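Local coordinates for protein CurB (Lyngbya majuscula, PDB 5KP7) that is an acyl carrier protein, bearing a covalently attached phosphopantetheine arm, that probably holds acyl intermediates during curacin biosynthesis, at residues K32-Y37 against M71-D76; D54-L59 against K90-L95. All blocks are in the same frame, centred on the assembly; numbering follows the deposited sequence.

Interaction 1 (K32-Y37 against M71-D76)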
loop_
_atom_site.group_PDB
_atom_site.type_symbol
_atom_site.label_atom_id
_atom_site.label_comp_id
_atom_site.label_asym_id
_atom_site.label_seq_id
_atom_site.Cartn_x
_atom_site.Cartn_y
_atom_site.Cartn_z
ATOM N N LYS B 32 -20.195 15.739 25.905
ATOM C CA LYS B 32 -20.088 17.140 25.501
ATOM C C LYS B 32 -18.812 17.445 24.711
ATOM O O LYS B 32 -18.871 18.164 23.709
ATOM C CB LYS B 32 -20.212 18.077 26.701
ATOM C CG LYS B 32 -21.630 18.177 27.233
ATOM C CD LYS B 32 -21.932 19.586 27.728
ATOM C CE LYS B 32 -23.402 19.763 28.064
ATOM N NZ LYS B 32 -23.720 19.170 29.390
ATOM N N ILE B 33 -17.683 16.881 25.146
ATOM C CA ILE B 33 -16.393 17.088 24.471
ATOM C C ILE B 33 -16.369 16.434 23.088
ATOM O O ILE B 33 -15.772 16.980 22.160
ATOM C CB ILE B 33 -15.208 16.574 25.321
ATOM C CG1 ILE B 33 -15.091 17.392 26.614
ATOM C CG2 ILE B 33 -13.895 16.673 24.551
ATOM C CD1 ILE B 33 -14.132 16.802 27.629
ATOM N N ILE B 34 -17.016 15.273 22.967
ATOM C CA ILE B 34 -17.171 14.592 21.665
ATOM C C ILE B 34 -18.029 15.449 20.734
ATOM O O ILE B 34 -17.718 15.581 19.558
ATOM C CB ILE B 34 -17.771 13.169 21.819
ATOM C CG1 ILE B 34 -16.764 12.254 22.510
ATOM C CG2 ILE B 34 -18.221 12.592 20.474
ATOM C CD1 ILE B 34 -17.360 10.950 22.993
ATOM N N LYS B 35 -19.093 16.052 21.262
ATOM C CA LYS B 35 -19.943 16.940 20.446
ATOM C C LYS B 35 -19.195 18.172 19.947
ATOM O O LYS B 35 -19.402 18.605 18.812
ATOM C CB LYS B 35 -21.191 17.361 21.209
ATOM C CG LYS B 35 -22.214 16.247 21.367
ATOM C CD LYS B 35 -23.288 16.661 22.362
ATOM C CE LYS B 35 -24.419 15.660 22.413
ATOM N NZ LYS B 35 -25.559 16.222 23.196
ATOM N N LYS B 36 -18.307 18.711 20.778
ATOM C CA LYS B 36 -17.543 19.902 20.421
ATOM C C LYS B 36 -16.633 19.677 19.221
ATOM O O LYS B 36 -16.670 20.452 18.260
ATOM C CB LYS B 36 -16.704 20.387 21.607
ATOM C CG LYS B 36 -16.035 21.738 21.367
ATOM C CD LYS B 36 -14.596 21.772 21.845
ATOM C CE LYS B 36 -14.505 21.780 23.359
ATOM N NZ LYS B 36 -13.126 21.446 23.812
ATOM N N TYR B 37 -15.815 18.621 19.277
ATOM C CA TYR B 37 -14.877 18.348 18.178
ATOM C C TYR B 37 -15.591 17.839 16.928
ATOM O O TYR B 37 -15.158 18.138 15.815
ATOM C CB TYR B 37 -13.757 17.422 18.626
ATOM C CG TYR B 37 -12.846 18.034 19.666
ATOM C CD1 TYR B 37 -12.073 19.157 19.376
ATOM C CD2 TYR B 37 -12.758 17.492 20.948
ATOM C CE1 TYR B 37 -11.241 19.727 20.332
ATOM C CE2 TYR B 37 -11.931 18.054 21.909
ATOM C CZ TYR B 37 -11.177 19.167 21.600
ATOM O OH TYR B 37 -10.358 19.702 22.565
ATOM N N MET B 71 -8.884 11.261 18.377
ATOM C CA MET B 71 -7.572 11.739 18.803
ATOM C C MET B 71 -7.650 13.110 19.488
ATOM O O MET B 71 -6.915 13.348 20.446
ATOM C CB MET B 71 -6.586 11.749 17.655
ATOM C CG MET B 71 -6.203 10.329 17.187
ATOM S SD MET B 71 -4.919 10.349 15.934
ATOM C CE MET B 71 -5.805 10.926 14.500
ATOM N N MET B 72 -8.539 13.970 19.007
ATOM C CA MET B 72 -8.776 15.279 19.670
ATOM C C MET B 72 -9.323 15.105 21.086
ATOM O O MET B 72 -8.868 15.783 22.027
ATOM C CB MET B 72 -9.728 16.124 18.835
ATOM C CG MET B 72 -9.128 16.594 17.517
ATOM S SD MET B 72 -10.412 17.101 16.350
ATOM C CE MET B 72 -10.340 18.878 16.511
ATOM N N VAL B 73 -10.281 14.194 21.254
ATOM C CA VAL B 73 -10.842 13.919 22.581
ATOM C C VAL B 73 -9.770 13.325 23.505
ATOM O O VAL B 73 -9.674 13.712 24.680
ATOM C CB VAL B 73 -12.069 12.983 22.536
ATOM C CG1 VAL B 73 -12.560 12.658 23.947
ATOM C CG2 VAL B 73 -13.198 13.587 21.720
ATOM N N MET B 74 -8.967 12.385 22.988
ATOM C CA MET B 74 -7.860 11.786 23.755
ATOM C C MET B 74 -6.906 12.857 24.273
ATOM O O MET B 74 -6.568 12.867 25.476
ATOM C CB MET B 74 -7.062 10.779 22.903
ATOM C CG MET B 74 -7.785 9.476 22.658
ATOM S SD MET B 74 -6.853 8.417 21.517
ATOM C CE MET B 74 -5.622 7.746 22.629
ATOM N N GLU B 75 -6.529 13.780 23.382
ATOM C CA GLU B 75 -5.616 14.878 23.714
ATOM C C GLU B 75 -6.223 15.874 24.726
ATOM O O GLU B 75 -5.542 16.301 25.658
ATOM C CB GLU B 75 -5.194 15.615 22.443
ATOM C CG GLU B 75 -4.073 16.625 22.668
ATOM C CD GLU B 75 -3.795 17.489 21.454
ATOM O OE1 GLU B 75 -3.969 17.008 20.317
ATOM O OE2 GLU B 75 -3.386 18.653 21.647
ATOM N N ASP B 76 -7.495 16.230 24.534
ATOM C CA ASP B 76 -8.255 17.086 25.486
ATOM C C ASP B 76 -8.235 16.490 26.901
ATOM O O ASP B 76 -8.055 17.224 27.884
ATOM C CB ASP B 76 -9.700 17.258 24.965
ATOM C CG ASP B 76 -10.561 18.183 25.815
ATOM O OD1 ASP B 76 -10.767 17.902 27.010
ATOM O OD2 ASP B 76 -11.097 19.163 25.262
#

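Interaction 2 (D54-L59 against K90-L95)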
loop_
_atom_site.group_PDB
_atom_site.type_symbol
_atom_site.label_atom_id
_atom_site.label_comp_id
_atom_site.label_asym_id
_atom_site.label_seq_id
_atom_site.Cartn_x
_atom_site.Cartn_y
_atom_site.Cartn_z
ATOM N N ASP B 54 -26.759 8.906 17.872
ATOM C CA ASP B 54 -26.228 9.301 16.558
ATOM C C ASP B 54 -24.850 8.710 16.346
ATOM O O ASP B 54 -24.041 8.651 17.274
ATOM C CB ASP B 54 -26.139 10.823 16.411
ATOM C CG ASP B 54 -27.480 11.467 16.169
ATOM O OD1 ASP B 54 -28.364 10.817 15.568
ATOM O OD2 ASP B 54 -27.646 12.643 16.557
ATOM N N SER B 55 -24.593 8.280 15.114
ATOM C CA SER B 55 -23.322 7.695 14.747
ATOM C C SER B 55 -22.604 8.681 13.834
ATOM O O SER B 55 -23.236 9.333 12.995
ATOM C CB SER B 55 -23.531 6.341 14.066
ATOM O OG SER B 55 -23.595 6.462 12.666
ATOM N N LEU B 56 -21.291 8.785 14.010
ATOM C CA LEU B 56 -20.484 9.708 13.220
ATOM C C LEU B 56 -20.585 9.381 11.736
ATOM O O LEU B 56 -20.712 10.292 10.909
ATOM C CB LEU B 56 -19.030 9.681 13.684
ATOM C CG LEU B 56 -18.756 10.097 15.137
ATOM C CD1 LEU B 56 -17.309 9.816 15.517
ATOM C CD2 LEU B 56 -19.101 11.566 15.368
ATOM N N LYS B 57 -20.575 8.090 11.405
ATOM C CA LYS B 57 -20.762 7.649 10.022
ATOM C C LYS B 57 -22.094 8.150 9.427
ATOM O O LYS B 57 -22.094 8.756 8.359
ATOM C CB LYS B 57 -20.646 6.117 9.904
ATOM C CG LYS B 57 -20.581 5.616 8.466
ATOM C CD LYS B 57 -20.075 4.180 8.349
ATOM C CE LYS B 57 -19.811 3.828 6.892
ATOM N NZ LYS B 57 -19.276 2.448 6.701
ATOM N N LYS B 58 -23.210 7.938 10.125
ATOM C CA LYS B 58 -24.525 8.392 9.618
ATOM C C LYS B 58 -24.677 9.926 9.594
ATOM O O LYS B 58 -25.393 10.460 8.749
ATOM C CB LYS B 58 -25.686 7.731 10.381
ATOM C CG LYS B 58 -25.803 6.227 10.123
ATOM C CD LYS B 58 -27.173 5.665 10.506
ATOM C CE LYS B 58 -27.375 5.548 12.013
ATOM N NZ LYS B 58 -26.892 4.239 12.550
ATOM N N LEU B 59 -23.967 10.621 10.483
ATOM C CA LEU B 59 -23.804 12.091 10.397
ATOM C C LEU B 59 -22.969 12.603 9.195
ATOM O O LEU B 59 -22.866 13.818 8.992
ATOM C CB LEU B 59 -23.184 12.625 11.702
ATOM C CG LEU B 59 -24.069 13.090 12.876
ATOM C CD1 LEU B 59 -25.557 12.754 12.755
ATOM C CD2 LEU B 59 -23.491 12.580 14.189
ATOM N N LYS B 90 -20.502 2.126 18.308
ATOM C CA LYS B 90 -21.470 2.272 17.209
ATOM C C LYS B 90 -22.207 3.606 17.226
ATOM O O LYS B 90 -22.908 3.923 16.278
ATOM C CB LYS B 90 -22.479 1.108 17.205
ATOM C CG LYS B 90 -21.858 -0.288 17.181
ATOM C CD LYS B 90 -20.901 -0.509 16.015
ATOM C CE LYS B 90 -20.052 -1.771 16.173
ATOM N NZ LYS B 90 -20.804 -3.004 15.795
ATOM N N ASN B 91 -22.066 4.379 18.296
ATOM C CA ASN B 91 -22.608 5.736 18.329
ATOM C C ASN B 91 -21.787 6.577 19.287
ATOM O O ASN B 91 -20.900 6.052 19.948
ATOM C CB ASN B 91 -24.085 5.701 18.729
ATOM C CG ASN B 91 -24.311 4.998 20.049
ATOM O OD1 ASN B 91 -23.651 5.296 21.038
ATOM N ND2 ASN B 91 -25.262 4.074 20.076
ATOM N N ILE B 92 -22.079 7.872 19.365
ATOM C CA ILE B 92 -21.281 8.775 20.210
ATOM C C ILE B 92 -21.470 8.517 21.703
ATOM O O ILE B 92 -20.549 8.744 22.492
ATOM C CB ILE B 92 -21.468 10.271 19.858
ATOM C CG1 ILE B 92 -22.918 10.749 20.042
ATOM C CG2 ILE B 92 -21.006 10.538 18.430
ATOM C CD1 ILE B 92 -23.096 12.215 19.705
ATOM N N GLY B 93 -22.653 8.030 22.076
ATOM C CA GLY B 93 -22.935 7.627 23.440
ATOM C C GLY B 93 -22.038 6.494 23.899
ATOM O O GLY B 93 -21.491 6.546 24.993
ATOM N N GLU B 94 -21.896 5.471 23.058
ATOM C CA GLU B 94 -20.972 4.371 23.328
ATOM C C GLU B 94 -19.516 4.841 23.347
ATOM O O GLU B 94 -18.732 4.339 24.151
ATOM C CB GLU B 94 -21.146 3.231 22.315
ATOM C CG GLU B 94 -22.476 2.498 22.439
ATOM C CD GLU B 94 -22.587 1.285 21.524
ATOM O OE1 GLU B 94 -21.725 1.120 20.619
ATOM O OE2 GLU B 94 -23.534 0.479 21.717
ATOM N N LEU B 95 -19.146 5.787 22.474
ATOM C CA LEU B 95 -17.777 6.342 22.494
ATOM C C LEU B 95 -17.510 7.022 23.824
ATOM O O LEU B 95 -16.448 6.842 24.416
ATOM C CB LEU B 95 -17.546 7.343 21.356
ATOM C CG LEU B 95 -16.126 7.888 21.198
ATOM C CD1 LEU B 95 -15.108 6.748 21.075
ATOM C CD2 LEU B 95 -16.065 8.795 19.980
#

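Interaction 1 (K32-Y37 against M71-D76)
The ring of Tyr37 lies between two aliphatic groups and meets a carboxylate at its rim. Over one face comes Met72 CB, in a CH-pi contact 3.8 Å from the Tyr37 ring centroid. The opposite face carries the CD methylene of the neighbouring Lys36, above the middle of the ring. At the edge, near the ring plane, sits Asp76 OD2, its carboxylate turned 78° against the ring. The Tyr37 OH donates to the anti lone pair of Asp76 OD2 at 2.8 Å. That oxygen also takes a longer salt bridge from Lys36 NZ, 3.4 Å from Asp76 OD2, so one carboxylate oxygen serves a phenol and an ammonium together. Met72 bends at its last torsion, which brings Met72 CE to 3.4 Å from Tyr37 CD1, while its sulfur stands obliquely to the ring in a Met-aromatic contact.

This is helix-on-helix packing within the helical bundle of a carrier protein: segments 32-37 and 71-76, on helices 27-41 and 63-76, run at 129° to each other, their axes 9.6 Å apart at closest approach. Deeper in the interface the CG2 branch of Val73 touches Ile34 CG1 at 3.9 Å and also reaches Tyr37 CD2. A phenylalanine in place of Tyr37 would probably leave Asp76 OD2 without its phenol donor, with Lys36 NZ as its remaining polar partner across this contact. Asp76 reaches helix 27-41 because its chi1 of -177° swings the carboxylate away from its own backbone N, and its other oxygen, Asp76 OD1, rests 3.6 Å from Ile33 CD1.

Interaction 2 (D54-L59 against K90-L95)
Asp54 meets the start of helix 92-102 through its backbone: its carbonyl O accepts from Ile92 N at 3.0 Å, in a nearly straight bond (160° at the hydrogen) that arrives almost in line with the C=O. Asn91 CB lies against the same Asp54 O, while the Asp54 carboxylate turns back to its own loop and accepts from Glu51 N. Next, Ser55 presses its CB to 3.3 Å from Lys90 O. Within the loop, Ser55 OG accepts from Lys58 N at 3.0 Å, an ST motif, and the Ser55 carbonyl takes Leu59 N. Leu56 then extends CD2 to 3.7 Å from Ile92 CG2, the two side chains crossing at about a right angle; Leu56 also packs on Arg66 and Ile69 of helix 63-76.

The helix start is itself well braced. Asn91 is the N-cap, Asn91 OD1 accepting from Glu94 N at 2.7 Å, and Glu94 OE1 in turn receives Lys90 N. Pro52 makes a backbone bond with Gly93, so the loop grips the first turn at two points. The arrangement is that of a carrier-protein loop leading to the phosphopantetheine-bearing helix and docked on the capped N-terminus of the last helix.

In the fold
Both interactions draw on the same small core, although their centres stand about 14 Å apart, on opposite sides of the chain's centre. Ile34 joins them: Ile34 CD1 lies 3.8 Å from Leu95 CG, so a residue of interaction 1 packs on segment 90-95 of interaction 2. The segments of the two contacts alternate along the chain. Interaction 2 is nearer the prosthetic group: the side chain of Leu56 lies about 4 Å from that of Arg66, which binds phosphopantetheine, and about 10 Å from the ligand itself. Interaction 1 involves the C-terminal end of helix 63-76, which begins at Ser63, the covalent attachment point; Ile34 lies about 10 Å from Arg66, side chain to side chain.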